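Local structure of exodeoxyribonuclease III (Archaeoglobus fulgidus, 2VOA) at residues A[34-39]-A[65-70]; A[30-35]-A[101-106]. The protein cleaves DNA at abasic sites as an AP endonuclease, and probably uses magnesium or manganese ions to do so. The protein carries 1 engineered substitution. One frame throughout, in Å; residues are numbered along the deposited sequence.

Contact 1: residues A[34-39]-A[65-70]; sequences QETKVE and GVAIAS
Gln34, at the end of strand 30-34, is set against Val66 as an antiparallel non-hydrogen-bonded pair, their CA atoms 4.5 Å apart. Both side chains project from the same face of the sheet, where Gln34 CG comes 4.4 Å from Val66 CG1, a loose apolar touch. The amide NE2 of Gln34 is hydrogen-bonded to Thr6 and Asn103. Glu35, in a left-handed backbone conformation, has its CB directed away from strand 63-70, and its OE1 is hydrogen-bonded to ND2 of Asn8, a predicted ligand of the first magnesium.

Thr36 carries most of the remaining contact. Its backbone N donates to Gly65 O over 3.2 Å; the N-H points nearly straight at the oxygen (165°), but from above the carbonyl plane. The side chain leans on the same residue. With chi1 58°, OG1 is tucked between the backbone N and carbonyl carbon of Thr36, a crowded position, and comes 3.1 Å from Gly65 C. Such closeness depends on Gly65 having no CB, since one would run into OG1; the positive phi of Gly65 (99°) would press it against the preceding carbonyl oxygen as well.

In the DNase I-like fold, two mixed sheets pack face to face, and here the chain leaves strand 30-34 beside strand 63-70 and passes into a loop that approaches the bound DNA. A water bridges the departing chain to the strand: it lies 2.6 Å from Thr36 OG1 and donates to Val66 O at 3.0 Å. The other branch of Thr36, CG2, meets Ala67 CB at 4.0 Å. Lys37 points away from strand 63-70; its NZ bonds to Asn10 and forms a long, weak ion pair with Glu35 OE2. Glu35 and Lys37 each pack on a sugar of the bound DNA.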
loop_
_atom_site.group_PDB
_atom_site.type_symbol
_atom_site.label_atom_id
_atom_site.label_comp_id
_atom_site.label_asym_id
_atom_site.label_seq_id
_atom_site.Cartn_x
_atom_site.Cartn_y
_atom_site.Cartn_z
ATOM N N GLN A 34 -13.762 15.142 0.735
ATOM C CA GLN A 34 -14.537 14.322 1.672
ATOM C C GLN A 34 -13.890 12.973 1.888
ATOM O O GLN A 34 -13.074 12.520 1.066
ATOM C CB GLN A 34 -15.962 14.120 1.164
ATOM C CG GLN A 34 -16.664 15.428 0.776
ATOM C CD GLN A 34 -16.271 15.874 -0.588
ATOM O OE1 GLN A 34 -16.011 15.040 -1.477
ATOM N NE2 GLN A 34 -16.198 17.178 -0.775
ATOM N N GLU A 35 -14.323 12.299 2.952
ATOM C CA GLU A 35 -13.726 11.028 3.387
ATOM C C GLU A 35 -12.203 11.093 3.499
ATOM O O GLU A 35 -11.473 10.247 2.986
ATOM C CB GLU A 35 -14.226 9.846 2.525
ATOM C CG GLU A 35 -15.635 9.478 2.919
ATOM C CD GLU A 35 -16.059 8.094 2.464
ATOM O OE1 GLU A 35 -16.458 7.951 1.289
ATOM O OE2 GLU A 35 -16.055 7.156 3.309
ATOM N N THR A 36 -11.733 12.148 4.162
ATOM C CA THR A 36 -10.314 12.288 4.523
ATOM C C THR A 36 -9.856 11.198 5.491
ATOM O O THR A 36 -8.663 10.830 5.508
ATOM C CB THR A 36 -10.001 13.683 5.124
ATOM O OG1 THR A 36 -10.815 13.891 6.277
ATOM C CG2 THR A 36 -10.311 14.793 4.111
ATOM N N LYS A 37 -10.788 10.716 6.314
ATOM C CA LYS A 37 -10.559 9.571 7.206
ATOM C C LYS A 37 -9.317 9.760 8.090
ATOM O O LYS A 37 -8.403 8.888 8.185
ATOM C CB LYS A 37 -10.494 8.260 6.412
ATOM C CG LYS A 37 -11.789 7.896 5.721
ATOM C CD LYS A 37 -11.636 6.644 4.877
ATOM C CE LYS A 37 -12.964 6.357 4.194
ATOM N NZ LYS A 37 -12.910 5.166 3.320
ATOM N N VAL A 38 -9.270 10.911 8.757
ATOM C CA VAL A 38 -8.114 11.206 9.621
ATOM C C VAL A 38 -8.506 12.154 10.749
ATOM O O VAL A 38 -9.317 13.057 10.551
ATOM C CB VAL A 38 -6.921 11.779 8.773
ATOM C CG1 VAL A 38 -7.261 13.146 8.173
ATOM C CG2 VAL A 38 -5.626 11.811 9.588
ATOM N N GLU A 39 -7.959 11.922 11.945
ATOM C CA GLU A 39 -8.174 12.864 13.031
ATOM C C GLU A 39 -7.380 14.129 12.734
ATOM O O GLU A 39 -6.316 14.070 12.091
ATOM C CB GLU A 39 -7.794 12.261 14.390
ATOM C CG GLU A 39 -6.381 11.731 14.469
ATOM C CD GLU A 39 -6.246 10.265 14.046
ATOM O OE1 GLU A 39 -6.493 9.942 12.852
ATOM O OE2 GLU A 39 -5.836 9.451 14.918
ATOM N N GLY A 65 -14.820 12.685 7.658
ATOM C CA GLY A 65 -13.719 13.666 7.587
ATOM C C GLY A 65 -13.866 14.527 6.324
ATOM O O GLY A 65 -14.084 14.020 5.209
ATOM N N VAL A 66 -13.757 15.835 6.504
ATOM C CA VAL A 66 -13.891 16.796 5.396
ATOM C C VAL A 66 -12.767 17.846 5.517
ATOM O O VAL A 66 -12.258 18.095 6.604
ATOM C CB VAL A 66 -15.275 17.510 5.428
ATOM C CG1 VAL A 66 -16.408 16.563 4.985
ATOM C CG2 VAL A 66 -15.583 18.123 6.813
ATOM N N ALA A 67 -12.375 18.442 4.404
ATOM C CA ALA A 67 -11.307 19.456 4.416
ATOM C C ALA A 67 -11.555 20.377 3.231
ATOM O O ALA A 67 -12.279 19.996 2.285
ATOM C CB ALA A 67 -9.940 18.777 4.310
ATOM N N ILE A 68 -11.006 21.600 3.297
ATOM C CA ILE A 68 -11.007 22.486 2.123
ATOM C C ILE A 68 -9.586 23.040 1.978
ATOM O O ILE A 68 -9.025 23.587 2.942
ATOM C CB ILE A 68 -11.988 23.674 2.262
ATOM C CG1 ILE A 68 -13.385 23.204 2.678
ATOM C CG2 ILE A 68 -11.998 24.536 0.942
ATOM C CD1 ILE A 68 -14.257 24.376 3.212
ATOM N N ALA A 69 -9.008 22.834 0.794
ATOM C CA ALA A 69 -7.720 23.454 0.416
ATOM C C ALA A 69 -7.979 24.687 -0.461
ATOM O O ALA A 69 -8.917 24.698 -1.288
ATOM C CB ALA A 69 -6.840 22.437 -0.305
ATOM N N SER A 70 -7.182 25.733 -0.271
ATOM C CA SER A 70 -7.390 26.961 -1.028
ATOM C C SER A 70 -6.145 27.812 -1.164
ATOM O O SER A 70 -5.211 27.724 -0.345
ATOM C CB SER A 70 -8.539 27.781 -0.416
ATOM O OG SER A 70 -8.267 28.154 0.933
HETATM O O HOH W 1 -10.157 16.129 7.521
#

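Contact 2: residues A[30-35]-A[101-106]; sequences ILCMQE and VINTYV
Asn103 and Gln34 interlock across the interface of the two sheets of the DNase I-like sandwich, where strands 30-34 and 101-105 run roughly parallel with axes 7.2 Å apart at closest approach. Asn103 CG stands anti to its backbone N (chi1 174°), which sends the amide across to the opposing strand. There ND2 donates to Met33 O at 3.0 Å, from well above that carbonyl's plane, and OD1 accepts from Gln34 NE2 at 2.8 Å in an almost straight bond. The two amide planes are 87° apart, yet each acceptor lies close to the plane of the amide that donates to it. Gln34 reaches this position because its chain bends at chi2; NE2 also bonds Thr6. With both ends engaged, the rotation of the buried Asn103 amide is fixed. A leucine in its place would probably leave Met33 O without this donor and Gln34 NE2 without one of its acceptors.

Toward the start of the strands the contact turns apolar. Cys32 CB rests on the Asn103 amide, 3.6 Å from its CG, while Cys32 SG reaches Val101 CG1 at 3.7 Å; beyond it, Ile30 CD1 meets Val101 CG2 at 3.9 Å, the two side chains sliding past each other in opposite directions.

At the other end, Glu35 and Tyr105, a predicted metal ligand and a predicted active-site residue, lie one over the other. Glu35 CG makes a CH-pi contact over a face of the ring, 3.7 Å from its centroid. The carboxylate, its OE1 hydrogen-bonded to Asn8 ND2, continues nearly parallel to the ring plane (13°). Glu35 CD stands 3.0 Å from Tyr105 OH, but neither OE1 nor OE2 is hydrogen-bonded to that hydroxyl, the angles being poor.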
loop_
_atom_site.group_PDB
_atom_site.type_symbol
_atom_site.label_atom_id
_atom_site.label_comp_id
_atom_site.label_asym_id
_atom_site.label_seq_id
_atom_site.Cartn_x
_atom_site.Cartn_y
_atom_site.Cartn_z
ATOM N N ILE A 30 -10.183 26.667 -4.955
ATOM C CA ILE A 30 -10.763 26.010 -3.783
ATOM C C ILE A 30 -10.931 24.526 -4.152
ATOM O O ILE A 30 -11.463 24.228 -5.235
ATOM C CB ILE A 30 -12.168 26.615 -3.474
ATOM C CG1 ILE A 30 -12.033 28.075 -3.041
ATOM C CG2 ILE A 30 -12.856 25.804 -2.392
ATOM C CD1 ILE A 30 -13.295 28.881 -3.085
ATOM N N LEU A 31 -10.455 23.613 -3.287
ATOM C CA LEU A 31 -10.746 22.162 -3.434
ATOM C C LEU A 31 -11.373 21.664 -2.148
ATOM O O LEU A 31 -10.703 21.659 -1.094
ATOM C CB LEU A 31 -9.470 21.350 -3.717
ATOM C CG LEU A 31 -9.680 19.826 -3.677
ATOM C CD1 LEU A 31 -10.551 19.348 -4.826
ATOM C CD2 LEU A 31 -8.337 19.072 -3.657
ATOM N N CYS A 32 -12.645 21.260 -2.240
ATOM C CA CYS A 32 -13.338 20.589 -1.122
ATOM C C CYS A 32 -13.052 19.093 -1.157
ATOM O O CYS A 32 -13.153 18.478 -2.216
ATOM C CB CYS A 32 -14.847 20.814 -1.193
ATOM S SG CYS A 32 -15.247 22.543 -1.015
ATOM N N MET A 33 -12.736 18.502 -0.015
ATOM C CA MET A 33 -12.466 17.071 0.019
ATOM C C MET A 33 -13.368 16.383 1.031
ATOM O O MET A 33 -13.703 16.974 2.055
ATOM C CB MET A 33 -10.999 16.828 0.420
ATOM C CG MET A 33 -10.008 17.273 -0.621
ATOM S SD MET A 33 -8.334 17.405 0.048
ATOM C CE MET A 33 -8.349 19.112 0.640
ATOM N N GLN A 34 -13.762 15.142 0.735
ATOM C CA GLN A 34 -14.537 14.322 1.672
ATOM C C GLN A 34 -13.890 12.973 1.888
ATOM O O GLN A 34 -13.074 12.520 1.066
ATOM C CB GLN A 34 -15.962 14.120 1.164
ATOM C CG GLN A 34 -16.664 15.428 0.776
ATOM C CD GLN A 34 -16.271 15.874 -0.588
ATOM O OE1 GLN A 34 -16.011 15.040 -1.477
ATOM N NE2 GLN A 34 -16.198 17.178 -0.775
ATOM N N GLU A 35 -14.323 12.299 2.952
ATOM C CA GLU A 35 -13.726 11.028 3.387
ATOM C C GLU A 35 -12.203 11.093 3.499
ATOM O O GLU A 35 -11.473 10.247 2.986
ATOM C CB GLU A 35 -14.226 9.846 2.525
ATOM C CG GLU A 35 -15.635 9.478 2.919
ATOM C CD GLU A 35 -16.059 8.094 2.464
ATOM O OE1 GLU A 35 -16.458 7.951 1.289
ATOM O OE2 GLU A 35 -16.055 7.156 3.309
ATOM N N VAL A 101 -18.306 28.980 1.342
ATOM C CA VAL A 101 -18.141 27.577 0.908
ATOM C C VAL A 101 -18.640 26.619 1.963
ATOM O O VAL A 101 -18.190 26.664 3.105
ATOM C CB VAL A 101 -16.653 27.232 0.622
ATOM C CG1 VAL A 101 -16.518 25.761 0.169
ATOM C CG2 VAL A 101 -16.089 28.163 -0.467
ATOM N N ILE A 102 -19.561 25.746 1.568
ATOM C CA ILE A 102 -20.100 24.723 2.495
ATOM C C ILE A 102 -19.782 23.342 1.903
ATOM O O ILE A 102 -20.266 23.016 0.837
ATOM C CB ILE A 102 -21.634 24.847 2.709
ATOM C CG1 ILE A 102 -22.065 26.293 2.993
ATOM C CG2 ILE A 102 -22.086 23.886 3.821
ATOM C CD1 ILE A 102 -22.703 27.017 1.786
ATOM N N ASN A 103 -18.982 22.544 2.615
ATOM C CA ASN A 103 -18.520 21.243 2.125
ATOM C C ASN A 103 -19.126 20.141 2.986
ATOM O O ASN A 103 -18.852 20.066 4.175
ATOM C CB ASN A 103 -16.995 21.180 2.204
ATOM C CG ASN A 103 -16.425 19.804 1.850
ATOM O OD1 ASN A 103 -17.089 18.966 1.215
ATOM N ND2 ASN A 103 -15.125 19.607 2.201
ATOM N N THR A 104 -19.977 19.310 2.383
ATOM C CA THR A 104 -20.689 18.258 3.117
ATOM C C THR A 104 -20.333 16.854 2.629
ATOM O O THR A 104 -20.176 16.608 1.402
ATOM C CB THR A 104 -22.248 18.392 2.997
ATOM O OG1 THR A 104 -22.609 18.328 1.620
ATOM C CG2 THR A 104 -22.753 19.708 3.572
ATOM N N TYR A 105 -20.262 15.928 3.586
ATOM C CA TYR A 105 -20.202 14.520 3.296
ATOM C C TYR A 105 -21.465 13.916 3.914
ATOM O O TYR A 105 -21.519 13.642 5.123
ATOM C CB TYR A 105 -18.909 13.876 3.854
ATOM C CG TYR A 105 -18.896 12.387 3.696
ATOM C CD1 TYR A 105 -19.183 11.801 2.450
ATOM C CD2 TYR A 105 -18.636 11.543 4.790
ATOM C CE1 TYR A 105 -19.211 10.424 2.289
ATOM C CE2 TYR A 105 -18.653 10.159 4.651
ATOM C CZ TYR A 105 -18.956 9.603 3.403
ATOM O OH TYR A 105 -18.989 8.238 3.254
ATOM N N VAL A 106 -22.508 13.805 3.093
ATOM C CA VAL A 106 -23.832 13.376 3.558
ATOM C C VAL A 106 -23.811 11.904 3.956
ATOM O O VAL A 106 -23.184 11.102 3.292
ATOM C CB VAL A 106 -24.857 13.659 2.437
ATOM C CG1 VAL A 106 -26.235 13.072 2.768
ATOM C CG2 VAL A 106 -24.927 15.191 2.162
#

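Overall arrangement
Contacts 1 and 2 share Gln34 and Glu35, and their centres are about 7 Å apart. Contact 1 packs the end of strand 30-34 and the loop after it on the neighbouring strand 63-70, whereas contact 2 joins that sheet to the other. Between them, Ala67 O lies 2.8 Å from Met33 N and Ala69 O lies 2.7 Å from Leu31 N, probable hydrogen bonds that tie strand 63-70 to strand 30-34. Glu35, common to both, has its side chain about 3 Å from that of Asn8 (nearest atoms); in contact 2 the side chain of Tyr105 is about 4 Å from that of Asn148. Asn8 and Asn148 are predicted metal-binding residues. Each contact comes within about 4 Å, nearest atoms, of the bound DNA.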